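Local structure of OmpT protein (6EHD) at residues F139-D142 with N143-E147. The protein probably forms a non-specific diffusion channel in the outer membrane of Vibrio cholerae, as a general porin of the beta-barrel type. The protein carries 1 engineered substitution. Residues are numbered along the deposited sequence; the frame is centred on the assembly and turned at random.
Sequences FPED and NAKQE
A type I' beta turn from E141 to A144 forms the apex of a strand connection in the porin barrel, and a salt bridge from E141 to K145 links the first residue of the turn to the one that follows it. Its closing bond runs from A144 N to E141 O (3.0 Å). D142 and N143 occupy the two corner positions, both with positive phi, as a type I' turn requires. Beside the closing bond, the methyl group of A144 rests against the same carbonyl, its CB 3.2 Å from E141 O. From E141 and K145 the side chains run side by side in the same direction. The E141 chain is straight beyond CG, whereas K145 is extended until a bend at its last torsion (chi4 47°) turns the ammonium toward the carboxylate. The resulting salt bridge, K145 NZ to E141 OE2, is 2.6 Å long; it uses the syn side of the oxygen but approaches from 33° out of the carboxylate plane. The lysine methylenes run along the same group, with K145 CD 3.7 Å from E141 CD. Carboxylate atom E141 OE1 also makes a weak hydrogen bond to S120 OG. On the stem of the loop, P140 CB lies against the returning backbone, 3.6 Å from K145 O. N143 OD1 accepts a hydrogen bond from K172 NZ, while Q146 reaches N169, D171 and the carbonyl of L113. The loop joins the adjacent antiparallel strands 131-138 and 147-157 at one end of the barrel, flanked by the segment before strand 121-128 and the connection joining strands 160-171 and 174-181.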
loop_
_atom_site.group_PDB
_atom_site.type_symbol
_atom_site.label_atom_id
_atom_site.label_comp_id
_atom_site.label_asym_id
_atom_site.label_seq_id
_atom_site.Cartn_x
_atom_site.Cartn_y
_atom_site.Cartn_z
ATOM N N PHE A 139 9.845 16.146 1.576
ATOM C CA PHE A 139 10.170 17.608 1.305
ATOM C C PHE A 139 9.189 18.247 0.329
ATOM O O PHE A 139 9.110 17.800 -0.843
ATOM C CB PHE A 139 11.587 17.714 0.759
ATOM C CG PHE A 139 12.628 17.328 1.756
ATOM C CD1 PHE A 139 13.177 18.280 2.626
ATOM C CD2 PHE A 139 13.056 16.025 1.845
ATOM C CE1 PHE A 139 14.156 17.908 3.547
ATOM C CE2 PHE A 139 14.015 15.655 2.748
ATOM C CZ PHE A 139 14.569 16.580 3.610
ATOM N N PRO A 140 8.370 19.246 0.785
ATOM C CA PRO A 140 7.464 19.877 -0.196
ATOM C C PRO A 140 8.397 20.800 -1.015
ATOM O O PRO A 140 9.421 21.262 -0.480
ATOM C CB PRO A 140 6.456 20.651 0.665
ATOM C CG PRO A 140 7.165 20.929 1.934
ATOM C CD PRO A 140 8.192 19.823 2.135
ATOM N N GLU A 141 8.200 20.963 -2.303
ATOM C CA GLU A 141 9.311 21.651 -3.006
ATOM C C GLU A 141 8.844 22.971 -3.497
ATOM O O GLU A 141 8.471 23.120 -4.661
ATOM C CB GLU A 141 10.003 20.755 -4.009
ATOM C CG GLU A 141 11.072 19.949 -3.262
ATOM C CD GLU A 141 11.609 18.796 -4.043
ATOM O OE1 GLU A 141 12.519 18.117 -3.527
ATOM O OE2 GLU A 141 11.132 18.584 -5.173
ATOM N N ASP A 142 8.828 23.900 -2.534
ATOM C CA ASP A 142 8.097 25.160 -2.636
ATOM C C ASP A 142 6.694 24.867 -3.228
ATOM O O ASP A 142 6.308 25.418 -4.249
ATOM C CB ASP A 142 8.927 26.183 -3.433
ATOM C CG ASP A 142 10.334 26.435 -2.811
ATOM O OD1 ASP A 142 10.432 26.818 -1.620
ATOM O OD2 ASP A 142 11.355 26.250 -3.514
ATOM N N ASN A 143 5.994 23.920 -2.591
ATOM C CA ASN A 143 4.634 23.468 -2.957
ATOM C C ASN A 143 4.484 22.666 -4.249
ATOM O O ASN A 143 3.358 22.405 -4.663
ATOM C CB ASN A 143 3.624 24.643 -2.948
ATOM C CG ASN A 143 3.394 25.217 -1.562
ATOM O OD1 ASN A 143 3.852 24.682 -0.547
ATOM N ND2 ASN A 143 2.656 26.306 -1.514
ATOM N N ALA A 144 5.587 22.251 -4.872
ATOM C CA ALA A 144 5.530 21.376 -6.076
ATOM C C ALA A 144 5.272 19.881 -5.720
ATOM O O ALA A 144 4.915 19.063 -6.585
ATOM C CB ALA A 144 6.828 21.507 -6.877
ATOM N N LYS A 145 5.480 19.529 -4.450
ATOM C CA LYS A 145 5.251 18.150 -3.950
ATOM C C LYS A 145 4.416 18.267 -2.679
ATOM O O LYS A 145 4.417 19.306 -2.032
ATOM C CB LYS A 145 6.591 17.480 -3.640
ATOM C CG LYS A 145 7.450 17.154 -4.851
ATOM C CD LYS A 145 8.735 16.522 -4.350
ATOM C CE LYS A 145 9.600 15.933 -5.449
ATOM N NZ LYS A 145 9.778 16.842 -6.593
ATOM N N GLN A 146 3.711 17.206 -2.304
ATOM C CA GLN A 146 2.925 17.217 -1.041
ATOM C C GLN A 146 3.742 17.333 0.228
ATOM O O GLN A 146 4.954 16.984 0.273
ATOM C CB GLN A 146 2.057 15.932 -1.007
ATOM C CG GLN A 146 1.057 15.803 -2.148
ATOM C CD GLN A 146 0.339 14.433 -2.164
ATOM O OE1 GLN A 146 0.748 13.510 -1.439
ATOM N NE2 GLN A 146 -0.722 14.299 -2.986
ATOM N N GLU A 147 3.105 17.779 1.313
ATOM C CA GLU A 147 3.676 17.616 2.649
ATOM C C GLU A 147 3.384 16.184 3.180
ATOM O O GLU A 147 2.246 15.696 2.982
ATOM C CB GLU A 147 3.082 18.605 3.663
ATOM C CG GLU A 147 3.200 20.095 3.231
ATOM C CD GLU A 147 2.623 21.083 4.247
ATOM O OE1 GLU A 147 2.246 20.708 5.387
ATOM O OE2 GLU A 147 2.518 22.261 3.886
#